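Local coordinates for aspartyl-tRNA synthetase 2 (Thermus thermophilus, PDB 1N9W), which attaches L-aspartate, first activated by ATP as aspartyl-adenylate, to both tRNA(Asp) and tRNA(Asn), working as a non-discriminating class II synthetase and a homodimer, at the interface of chains A and B. Sequence-based numbering; all coordinates share one arbitrary frame. Chains: chain A/B, aspartyl-tRNA synthetase 2.

Contact 1: the interface of chains A and B. Residues chain A 354-355, 383-386; chain B 58, 85-87.
B:Ser86 and A:Met384 make the polar link across this part of the dimer interface. The hydroxyl OG of B:Ser86 donates to the backbone carbonyl O of A:Met384 over 2.6 Å, coming from above the carbonyl plane and not along a lone pair; the geometry is poor, CB of B:Ser86 being crowded against the same oxygen. OG stands anti to its own backbone N (chi1 180°), which sets it against the A:Gly383–A:Met384 backbone. The imidazole of A:His354 lies nearby, its ND1 3.9 Å from OG of B:Ser86, and CA of A:Pro386 lies over one face of that ring, toward the rim. NH1 of A:Arg355 adds a weak hydrogen bond to the carbonyl O of B:Pro87, which sits at the guanidinium edge.

Packing accompanies these bonds. The A:Arg355 side chain, bent at chi2 and chi3, crosses B:Pro87 at about a right angle, CZ 3.7 Å from CD of B:Pro87. An alanine in place of A:Arg355 would probably expose the B:Pro87 ring and leave its carbonyl without this donor. CB of A:Pro385 meets CB of B:Ala58 at 3.9 Å. Together these contacts hold the OB-fold anticodon-binding region of chain B against the catalytic region of chain A.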
loop_
_atom_site.group_PDB
_atom_site.type_symbol
_atom_site.label_atom_id
_atom_site.label_comp_id
_atom_site.label_asym_id
_atom_site.label_seq_id
_atom_site.Cartn_x
_atom_site.Cartn_y
_atom_site.Cartn_z
ATOM N N HIS A 354 12.399 0.977 25.260
ATOM C CA HIS A 354 13.547 1.059 24.358
ATOM C C HIS A 354 14.865 0.719 25.038
ATOM O O HIS A 354 15.892 0.559 24.364
ATOM C CB HIS A 354 13.628 2.451 23.711
ATOM C CG HIS A 354 13.714 3.571 24.700
ATOM N ND1 HIS A 354 14.918 4.089 25.132
ATOM C CD2 HIS A 354 12.747 4.225 25.386
ATOM C CE1 HIS A 354 14.683 5.014 26.049
ATOM N NE2 HIS A 354 13.377 5.115 26.220
ATOM N N ARG A 355 14.843 0.612 26.365
ATOM C CA ARG A 355 16.053 0.269 27.141
ATOM C C ARG A 355 16.158 -1.243 27.336
ATOM O O ARG A 355 15.249 -1.865 27.867
ATOM C CB ARG A 355 16.024 0.925 28.532
ATOM C CG ARG A 355 15.891 2.428 28.527
ATOM C CD ARG A 355 17.065 3.057 27.829
ATOM N NE ARG A 355 18.275 2.947 28.636
ATOM C CZ ARG A 355 19.495 2.776 28.136
ATOM N NH1 ARG A 355 19.679 2.687 26.817
ATOM N NH2 ARG A 355 20.533 2.704 28.957
ATOM N N GLY A 383 21.064 1.107 21.104
ATOM C CA GLY A 383 20.461 2.423 21.223
ATOM C C GLY A 383 19.182 2.757 20.490
ATOM O O GLY A 383 19.117 3.742 19.750
ATOM N N MET A 384 18.155 1.947 20.688
ATOM C CA MET A 384 16.891 2.251 20.055
ATOM C C MET A 384 16.421 3.514 20.764
ATOM O O MET A 384 16.573 3.654 21.980
ATOM C CB MET A 384 15.889 1.109 20.252
ATOM C CG MET A 384 16.104 -0.052 19.297
ATOM S SD MET A 384 15.318 0.354 17.750
ATOM C CE MET A 384 14.382 -1.030 17.643
ATOM N N PRO A 385 15.868 4.460 20.011
ATOM C CA PRO A 385 15.398 5.693 20.632
ATOM C C PRO A 385 13.994 5.514 21.220
ATOM O O PRO A 385 13.319 4.530 20.938
ATOM C CB PRO A 385 15.375 6.651 19.458
ATOM C CG PRO A 385 14.825 5.753 18.366
ATOM C CD PRO A 385 15.673 4.491 18.550
ATOM N N PRO A 386 13.550 6.466 22.058
ATOM C CA PRO A 386 12.208 6.377 22.635
ATOM C C PRO A 386 11.330 6.241 21.398
ATOM O O PRO A 386 11.508 6.980 20.428
ATOM C CB PRO A 386 12.025 7.741 23.297
ATOM C CG PRO A 386 13.402 8.065 23.753
ATOM C CD PRO A 386 14.266 7.646 22.565
ATOM N N ALA B 58 21.515 6.604 20.400
ATOM C CA ALA B 58 20.583 7.604 19.890
ATOM C C ALA B 58 20.931 8.904 20.601
ATOM O O ALA B 58 21.078 8.929 21.824
ATOM C CB ALA B 58 19.148 7.195 20.189
ATOM N N LEU B 85 20.140 9.999 24.196
ATOM C CA LEU B 85 18.758 9.572 24.409
ATOM C C LEU B 85 18.666 8.081 24.715
ATOM O O LEU B 85 17.784 7.639 25.449
ATOM C CB LEU B 85 17.929 9.890 23.159
ATOM C CG LEU B 85 17.962 11.364 22.746
ATOM C CD1 LEU B 85 17.299 11.553 21.387
ATOM C CD2 LEU B 85 17.251 12.193 23.830
ATOM N N SER B 86 19.587 7.313 24.143
ATOM C CA SER B 86 19.600 5.874 24.340
ATOM C C SER B 86 20.977 5.338 23.993
ATOM O O SER B 86 21.300 5.137 22.826
ATOM C CB SER B 86 18.554 5.216 23.439
ATOM O OG SER B 86 18.543 3.822 23.597
ATOM N N PRO B 87 21.818 5.107 25.011
ATOM C CA PRO B 87 23.171 4.587 24.798
ATOM C C PRO B 87 23.204 3.131 24.347
ATOM O O PRO B 87 22.465 2.287 24.862
ATOM C CB PRO B 87 23.836 4.777 26.162
ATOM C CG PRO B 87 22.694 4.601 27.117
ATOM C CD PRO B 87 21.572 5.374 26.444
#

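Contact 2: the interface of chains A and B. Residues chain A 2, 19-21, 38-39, 122; chain B 188-191, 223.
B:Glu191 and two arginines of chain A form the charged centre of this patch. CG of B:Glu191 stands beside its backbone N (chi1 -65°), and the extended chain carries the carboxylate to the arginines. A:Arg2 reaches it tip to tip, end-on: NH1 at 2.9 Å and NH2 both donate to OE1 of B:Glu191, with the two planar groups nearly coplanar. A:Arg39 crosses the glutamate at about a right angle, its NH1 2.7 Å from OE1 of B:Glu191 and above the carboxylate plane. OE1 therefore takes three N-H donors, which probably stabilise its negative charge. The other oxygen, OE2, accepts from the backbone N of A:Arg39 at 2.6 Å. A bent bond from A:Arg2 NH2 to A:Leu19 O may help to hold the guanidinium.

Apolar packing flanks the charges. CB of A:Leu19 lies over the centre of the B:Phe223 ring, 4.1 Å above it, while CZ of A:Phe21 rests on CA of B:Gly188. The chain of A:Arg122 slides past B:Val189 and B:Phe190 in the opposite direction.

The end of helix 181-190 and the loops of B:Glu191 and B:Phe223 thereby meet the OB-fold region of chain A. From helix 119-141, A:Arg122 bridges two carbonyls, NH2 donating to A:Asp38 O at 2.9 Å and NH1 to B:Val189 O at 3.1 Å.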
loop_
_atom_site.group_PDB
_atom_site.type_symbol
_atom_site.label_atom_id
_atom_site.label_comp_id
_atom_site.label_asym_id
_atom_site.label_seq_id
_atom_site.Cartn_x
_atom_site.Cartn_y
_atom_site.Cartn_z
ATOM N N ARG A 2 -15.255 7.359 -24.708
ATOM C CA ARG A 2 -15.913 6.883 -23.505
ATOM C C ARG A 2 -16.152 7.970 -22.474
ATOM O O ARG A 2 -15.285 8.799 -22.202
ATOM C CB ARG A 2 -15.130 5.750 -22.843
ATOM C CG ARG A 2 -16.042 4.933 -21.943
ATOM C CD ARG A 2 -15.353 4.286 -20.757
ATOM N NE ARG A 2 -16.360 3.757 -19.832
ATOM C CZ ARG A 2 -16.094 3.017 -18.762
ATOM N NH1 ARG A 2 -14.840 2.707 -18.462
ATOM N NH2 ARG A 2 -17.082 2.583 -17.990
ATOM N N LEU A 19 -19.617 2.300 -21.286
ATOM C CA LEU A 19 -19.115 0.943 -21.100
ATOM C C LEU A 19 -19.549 0.554 -19.699
ATOM O O LEU A 19 -19.377 1.327 -18.761
ATOM C CB LEU A 19 -17.592 0.889 -21.201
ATOM C CG LEU A 19 -17.006 0.956 -22.609
ATOM C CD1 LEU A 19 -15.483 0.957 -22.529
ATOM C CD2 LEU A 19 -17.501 -0.232 -23.425
ATOM N N GLY A 20 -20.132 -0.629 -19.556
ATOM C CA GLY A 20 -20.579 -1.062 -18.247
ATOM C C GLY A 20 -21.381 -2.347 -18.318
ATOM O O GLY A 20 -21.258 -3.110 -19.272
ATOM N N PHE A 21 -22.211 -2.590 -17.313
ATOM C CA PHE A 21 -23.007 -3.801 -17.295
ATOM C C PHE A 21 -24.498 -3.498 -17.307
ATOM O O PHE A 21 -24.933 -2.402 -16.944
ATOM C CB PHE A 21 -22.671 -4.651 -16.064
ATOM C CG PHE A 21 -21.203 -4.937 -15.900
ATOM C CD1 PHE A 21 -20.343 -3.968 -15.399
ATOM C CD2 PHE A 21 -20.682 -6.177 -16.249
ATOM C CE1 PHE A 21 -18.973 -4.228 -15.243
ATOM C CE2 PHE A 21 -19.314 -6.454 -16.099
ATOM C CZ PHE A 21 -18.461 -5.474 -15.592
ATOM N N ASP A 38 -21.730 1.466 -14.587
ATOM C CA ASP A 38 -20.285 1.449 -14.751
ATOM C C ASP A 38 -19.711 1.761 -13.364
ATOM O O ASP A 38 -20.472 1.920 -12.404
ATOM C CB ASP A 38 -19.813 2.451 -15.825
ATOM C CG ASP A 38 -20.089 3.893 -15.459
ATOM O OD1 ASP A 38 -19.989 4.750 -16.358
ATOM O OD2 ASP A 38 -20.393 4.177 -14.282
ATOM N N ARG A 39 -18.388 1.839 -13.253
ATOM C CA ARG A 39 -17.738 2.098 -11.966
ATOM C C ARG A 39 -18.112 3.427 -11.303
ATOM O O ARG A 39 -17.769 3.650 -10.147
ATOM C CB ARG A 39 -16.211 2.020 -12.123
ATOM C CG ARG A 39 -15.592 3.101 -13.009
ATOM C CD ARG A 39 -14.068 3.080 -12.897
ATOM N NE ARG A 39 -13.411 4.124 -13.690
ATOM C CZ ARG A 39 -13.203 4.056 -15.003
ATOM N NH1 ARG A 39 -13.597 2.986 -15.685
ATOM N NH2 ARG A 39 -12.608 5.059 -15.632
ATOM N N ARG A 122 -20.185 -2.579 -3.321
ATOM C CA ARG A 122 -18.815 -2.114 -3.551
ATOM C C ARG A 122 -18.493 -0.761 -2.901
ATOM O O ARG A 122 -17.323 -0.433 -2.703
ATOM C CB ARG A 122 -18.539 -2.030 -5.059
ATOM C CG ARG A 122 -19.280 -0.889 -5.750
ATOM C CD ARG A 122 -19.181 -0.917 -7.275
ATOM N NE ARG A 122 -19.872 0.247 -7.839
ATOM C CZ ARG A 122 -20.091 0.455 -9.136
ATOM N NH1 ARG A 122 -19.681 -0.426 -10.041
ATOM N NH2 ARG A 122 -20.719 1.556 -9.527
ATOM N N GLY B 188 -14.889 -6.914 -12.408
ATOM C CA GLY B 188 -16.301 -6.772 -12.717
ATOM C C GLY B 188 -16.985 -5.826 -11.745
ATOM O O GLY B 188 -18.123 -5.416 -11.953
ATOM N N VAL B 189 -16.276 -5.481 -10.674
ATOM C CA VAL B 189 -16.801 -4.582 -9.656
ATOM C C VAL B 189 -16.318 -3.149 -9.876
ATOM O O VAL B 189 -17.118 -2.210 -9.879
ATOM C CB VAL B 189 -16.388 -5.066 -8.238
ATOM C CG1 VAL B 189 -16.912 -4.107 -7.171
ATOM C CG2 VAL B 189 -16.926 -6.477 -7.992
ATOM N N PHE B 190 -15.015 -2.986 -10.087
ATOM C CA PHE B 190 -14.423 -1.658 -10.276
ATOM C C PHE B 190 -13.800 -1.402 -11.648
ATOM O O PHE B 190 -13.276 -0.317 -11.897
ATOM C CB PHE B 190 -13.373 -1.418 -9.186
ATOM C CG PHE B 190 -13.946 -1.326 -7.795
ATOM C CD1 PHE B 190 -14.900 -0.364 -7.487
ATOM C CD2 PHE B 190 -13.505 -2.185 -6.784
ATOM C CE1 PHE B 190 -15.411 -0.249 -6.195
ATOM C CE2 PHE B 190 -14.009 -2.080 -5.484
ATOM C CZ PHE B 190 -14.966 -1.110 -5.188
ATOM N N GLU B 191 -13.850 -2.403 -12.525
ATOM C CA GLU B 191 -13.317 -2.284 -13.889
ATOM C C GLU B 191 -11.791 -2.196 -13.973
ATOM O O GLU B 191 -11.175 -2.786 -14.865
ATOM C CB GLU B 191 -13.920 -1.053 -14.589
ATOM C CG GLU B 191 -15.433 -1.101 -14.835
ATOM C CD GLU B 191 -15.974 0.198 -15.440
ATOM O OE1 GLU B 191 -15.233 0.857 -16.207
ATOM O OE2 GLU B 191 -17.144 0.549 -15.165
ATOM N N PHE B 223 -12.482 -4.166 -20.082
ATOM C CA PHE B 223 -12.869 -3.361 -21.242
ATOM C C PHE B 223 -11.668 -2.958 -22.093
ATOM O O PHE B 223 -11.556 -1.816 -22.537
ATOM C CB PHE B 223 -13.632 -2.114 -20.797
ATOM C CG PHE B 223 -14.973 -2.416 -20.211
ATOM C CD1 PHE B 223 -15.996 -2.909 -21.005
ATOM C CD2 PHE B 223 -15.204 -2.245 -18.854
ATOM C CE1 PHE B 223 -17.234 -3.231 -20.455
ATOM C CE2 PHE B 223 -16.438 -2.567 -18.298
ATOM C CZ PHE B 223 -17.454 -3.062 -19.102
#

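Contact 3: the interface of chains A and B. Residues chain A 89-91, 113; chain B 378, 381-382.
The backbone N of A:Leu89 donates to the carbonyl O of B:Lys381 at 3.3 Å, meeting it from well above the carbonyl plane, where a loop of chain A passes the end of the 3-10 helix 379-381 of chain B. The loop then runs through A:Glu90 to A:Pro91, whose carbonyl O receives the phenol OH of B:Tyr382 at 3.2 Å, tilted 22° from the carbonyl plane.

The ring of B:Tyr382 thus stands between that loop and A:Tyr113. The two tyrosines touch at 3.4 Å between CE1 of A:Tyr113 and CE2 of B:Tyr382, and CD2 of B:Tyr382 lies in the plane of the A:Tyr113 ring, at its edge. One face of A:Tyr113 is met by B:Glu378, whose CB sits 3.8 Å above the plane, toward the rim. The same glutamate bends at chi2 (-64°), turning its carboxylate back toward the phenol, and OE2 of B:Glu378 is hydrogen bonded to OH of A:Tyr113 at 3.1 Å. That carboxylate also pairs within its own chain with the side-chain amine NZ of B:Lys381, a salt bridge that may help hold it in place.

B:Lys381 lies alongside A:Glu90, pointing the same way, with CE 3.5 Å from CG of A:Glu90, so the aliphatic parts make this contact. The patch anchors the A:Leu89–A:Pro91 loop and helix 112-115 of chain A on the catalytic region of chain B and thereby helps build the homodimer.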
loop_
_atom_site.group_PDB
_atom_site.type_symbol
_atom_site.label_atom_id
_atom_site.label_comp_id
_atom_site.label_asym_id
_atom_site.label_seq_id
_atom_site.Cartn_x
_atom_site.Cartn_y
_atom_site.Cartn_z
ATOM N N LEU A 89 -24.628 -15.747 -19.217
ATOM C CA LEU A 89 -25.303 -17.005 -19.507
ATOM C C LEU A 89 -26.426 -17.308 -18.530
ATOM O O LEU A 89 -27.606 -17.217 -18.872
ATOM C CB LEU A 89 -24.302 -18.154 -19.507
ATOM C CG LEU A 89 -23.059 -17.948 -20.382
ATOM C CD1 LEU A 89 -22.188 -19.191 -20.317
ATOM C CD2 LEU A 89 -23.467 -17.662 -21.816
ATOM N N GLU A 90 -26.069 -17.664 -17.308
ATOM C CA GLU A 90 -27.075 -17.990 -16.311
ATOM C C GLU A 90 -27.696 -16.748 -15.686
ATOM O O GLU A 90 -27.104 -15.664 -15.712
ATOM C CB GLU A 90 -26.446 -18.844 -15.204
ATOM C CG GLU A 90 -25.836 -20.141 -15.697
ATOM C CD GLU A 90 -26.859 -21.043 -16.348
ATOM O OE1 GLU A 90 -27.884 -21.342 -15.694
ATOM O OE2 GLU A 90 -26.643 -21.454 -17.513
ATOM N N PRO A 91 -28.923 -16.886 -15.152
ATOM C CA PRO A 91 -29.586 -15.746 -14.514
ATOM C C PRO A 91 -28.779 -15.505 -13.246
ATOM O O PRO A 91 -28.011 -16.375 -12.837
ATOM C CB PRO A 91 -30.976 -16.282 -14.197
ATOM C CG PRO A 91 -31.201 -17.298 -15.257
ATOM C CD PRO A 91 -29.865 -18.005 -15.323
ATOM N N TYR A 113 -19.082 -13.284 -5.879
ATOM C CA TYR A 113 -18.402 -12.977 -7.131
ATOM C C TYR A 113 -19.240 -12.169 -8.120
ATOM O O TYR A 113 -18.755 -11.805 -9.188
ATOM C CB TYR A 113 -17.934 -14.277 -7.788
ATOM C CG TYR A 113 -19.053 -15.258 -8.065
ATOM C CD1 TYR A 113 -19.853 -15.136 -9.200
ATOM C CD2 TYR A 113 -19.335 -16.290 -7.169
ATOM C CE1 TYR A 113 -20.908 -16.016 -9.436
ATOM C CE2 TYR A 113 -20.388 -17.174 -7.396
ATOM C CZ TYR A 113 -21.171 -17.029 -8.531
ATOM O OH TYR A 113 -22.216 -17.893 -8.750
ATOM N N GLU B 378 -17.643 -20.128 -12.384
ATOM C CA GLU B 378 -18.875 -19.431 -12.039
ATOM C C GLU B 378 -18.982 -17.978 -12.472
ATOM O O GLU B 378 -19.857 -17.625 -13.266
ATOM C CB GLU B 378 -19.129 -19.526 -10.537
ATOM C CG GLU B 378 -19.900 -20.766 -10.155
ATOM C CD GLU B 378 -21.298 -20.770 -10.747
ATOM O OE1 GLU B 378 -21.940 -21.838 -10.750
ATOM O OE2 GLU B 378 -21.759 -19.700 -11.203
ATOM N N LYS B 381 -19.765 -16.638 -15.912
ATOM C CA LYS B 381 -21.090 -16.919 -16.437
ATOM C C LYS B 381 -21.936 -15.669 -16.213
ATOM O O LYS B 381 -23.166 -15.712 -16.260
ATOM C CB LYS B 381 -21.699 -18.122 -15.713
ATOM C CG LYS B 381 -21.187 -19.455 -16.233
ATOM C CD LYS B 381 -21.293 -20.562 -15.194
ATOM C CE LYS B 381 -22.558 -20.535 -14.474
ATOM N NZ LYS B 381 -22.971 -21.506 -13.653
ATOM N N TYR B 382 -21.258 -14.551 -15.961
ATOM C CA TYR B 382 -21.942 -13.290 -15.722
ATOM C C TYR B 382 -21.318 -12.121 -16.465
ATOM O O TYR B 382 -20.932 -11.116 -15.869
ATOM C CB TYR B 382 -22.002 -13.008 -14.224
ATOM C CG TYR B 382 -22.837 -14.025 -13.481
ATOM C CD1 TYR B 382 -24.230 -13.950 -13.484
ATOM C CD2 TYR B 382 -22.234 -15.093 -12.809
ATOM C CE1 TYR B 382 -25.004 -14.914 -12.838
ATOM C CE2 TYR B 382 -22.997 -16.062 -12.162
ATOM C CZ TYR B 382 -24.382 -15.966 -12.181
ATOM O OH TYR B 382 -25.140 -16.923 -11.549
#

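Contact 4: the interface of chains A and B. Residues chain A 185, 379, 382-384; chain B 113-114, 117, 413.
Helix 112-115 of chain B and the loop holding B:Arg117 pack against helix 180-190, the 3-10 helix 378-381 and the following loop of chain A; B:Phe413 adds a loop contact. B:Arg117, extended from CG to NE, grips the backbone carbonyl O of A:Tyr382 end-on, with NH1 and NH2 each at 2.9 Å from that oxygen. NH1 comes nearly along the carbonyl axis, NH2 from above its plane, and the oxygen stays close to the guanidinium plane. At the guanidinium edge NE is hydrogen bonded to a water (170° at H); this water also bonds to O of A:Ile185 and O of B:Tyr113, tying both chains together. A lysine in place of B:Arg117 would probably lose the paired grip on A:Tyr382 O and leave the water without its NE partner.

Beside these bonds, CG of B:Tyr113 sits between its backbone N and carbonyl carbon (chi1 64°), directing the ring along A:Val379 toward A:Tyr382. Its CE1 meets CE2 of A:Tyr382 at 3.5 Å, and its CB touches CD1 of A:Ile185 at 3.7 Å. CG2 of A:Ile185 lies at the edge of the B:Phe413 ring, 3.9 Å from CE2. This mixed polar and apolar seam joins the two catalytic regions in the class II homodimer.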
loop_
_atom_site.group_PDB
_atom_site.type_symbol
_atom_site.label_atom_id
_atom_site.label_comp_id
_atom_site.label_asym_id
_atom_site.label_seq_id
_atom_site.Cartn_x
_atom_site.Cartn_y
_atom_site.Cartn_z
ATOM N N ILE A 185 12.528 -2.423 14.606
ATOM C CA ILE A 185 13.828 -2.408 13.949
ATOM C C ILE A 185 13.883 -1.322 12.865
ATOM O O ILE A 185 14.850 -0.563 12.779
ATOM C CB ILE A 185 14.124 -3.777 13.311
ATOM C CG1 ILE A 185 14.339 -4.820 14.410
ATOM C CG2 ILE A 185 15.349 -3.692 12.413
ATOM C CD1 ILE A 185 14.740 -6.200 13.888
ATOM N N VAL A 379 18.481 -6.088 19.148
ATOM C CA VAL A 379 18.488 -4.736 18.638
ATOM C C VAL A 379 18.420 -3.718 19.757
ATOM O O VAL A 379 18.864 -2.577 19.592
ATOM C CB VAL A 379 17.336 -4.488 17.628
ATOM C CG1 VAL A 379 15.982 -4.483 18.343
ATOM C CG2 VAL A 379 17.588 -3.169 16.890
ATOM N N TYR A 382 21.451 -1.804 20.901
ATOM C CA TYR A 382 21.995 -0.810 19.991
ATOM C C TYR A 382 21.276 0.530 19.927
ATOM O O TYR A 382 20.925 1.024 18.854
ATOM C CB TYR A 382 22.139 -1.424 18.601
ATOM C CG TYR A 382 23.108 -2.588 18.618
ATOM C CD1 TYR A 382 24.486 -2.374 18.693
ATOM C CD2 TYR A 382 22.645 -3.905 18.628
ATOM C CE1 TYR A 382 25.377 -3.446 18.787
ATOM C CE2 TYR A 382 23.527 -4.977 18.721
ATOM C CZ TYR A 382 24.886 -4.743 18.800
ATOM O OH TYR A 382 25.762 -5.798 18.902
ATOM N N GLY A 383 21.064 1.107 21.104
ATOM C CA GLY A 383 20.461 2.423 21.223
ATOM C C GLY A 383 19.182 2.757 20.490
ATOM O O GLY A 383 19.117 3.742 19.750
ATOM N N MET A 384 18.155 1.947 20.688
ATOM C CA MET A 384 16.891 2.251 20.055
ATOM C C MET A 384 16.421 3.514 20.764
ATOM O O MET A 384 16.573 3.654 21.980
ATOM C CB MET A 384 15.889 1.109 20.252
ATOM C CG MET A 384 16.104 -0.052 19.297
ATOM S SD MET A 384 15.318 0.354 17.750
ATOM C CE MET A 384 14.382 -1.030 17.643
ATOM N N TYR B 113 19.230 -6.419 11.810
ATOM C CA TYR B 113 18.653 -5.546 12.831
ATOM C C TYR B 113 19.460 -4.281 13.115
ATOM O O TYR B 113 18.927 -3.312 13.650
ATOM C CB TYR B 113 18.393 -6.334 14.130
ATOM C CG TYR B 113 19.627 -6.882 14.821
ATOM C CD1 TYR B 113 20.321 -6.117 15.757
ATOM C CD2 TYR B 113 20.141 -8.137 14.486
ATOM C CE1 TYR B 113 21.502 -6.577 16.335
ATOM C CE2 TYR B 113 21.325 -8.610 15.059
ATOM C CZ TYR B 113 22.002 -7.823 15.978
ATOM O OH TYR B 113 23.199 -8.256 16.501
ATOM N N VAL B 114 20.738 -4.277 12.742
ATOM C CA VAL B 114 21.573 -3.113 12.978
ATOM C C VAL B 114 22.296 -2.605 11.715
ATOM O O VAL B 114 22.418 -1.390 11.513
ATOM C CB VAL B 114 22.568 -3.390 14.148
ATOM C CG1 VAL B 114 23.526 -4.523 13.775
ATOM C CG2 VAL B 114 23.319 -2.121 14.504
ATOM N N ARG B 117 20.717 -0.089 9.173
ATOM C CA ARG B 117 20.687 1.334 9.467
ATOM C C ARG B 117 21.650 2.102 8.554
ATOM O O ARG B 117 21.493 3.301 8.362
ATOM C CB ARG B 117 21.033 1.580 10.941
ATOM C CG ARG B 117 20.024 1.024 11.931
ATOM C CD ARG B 117 20.470 1.373 13.333
ATOM N NE ARG B 117 19.634 0.833 14.394
ATOM C CZ ARG B 117 19.872 1.041 15.688
ATOM N NH1 ARG B 117 20.917 1.771 16.054
ATOM N NH2 ARG B 117 19.071 0.531 16.623
ATOM N N PHE B 413 13.815 -7.766 5.354
ATOM C CA PHE B 413 14.217 -8.954 6.092
ATOM C C PHE B 413 14.049 -10.215 5.240
ATOM O O PHE B 413 13.053 -10.932 5.366
ATOM C CB PHE B 413 13.389 -9.090 7.370
ATOM C CG PHE B 413 13.254 -7.807 8.154
ATOM C CD1 PHE B 413 12.182 -6.944 7.927
ATOM C CD2 PHE B 413 14.190 -7.471 9.130
ATOM C CE1 PHE B 413 12.041 -5.772 8.660
ATOM C CE2 PHE B 413 14.058 -6.300 9.867
ATOM C CZ PHE B 413 12.980 -5.449 9.634
HETATM O O HOH W 1 17.442 -0.927 13.913
#

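Contacts 1 and 4 are neighbours, their C-alpha centres about 10 Å apart, and share A:Gly383 and A:Met384: one loop of chain A contributes to both. Contacts 2 and 3 form a second cluster, about 16 Å apart, with the chain roles exchanged. The clusters lie 47 to 59 Å from each other between contact centres. The two-fold axis makes the pairing of positions 113 and 382 recur with chains exchanged in contacts 3 and 4, and each contact has its twin. In contacts 1 and 2 an anticodon-binding region is probably braced by the partner's catalytic region, while contact 4 joins the catalytic regions.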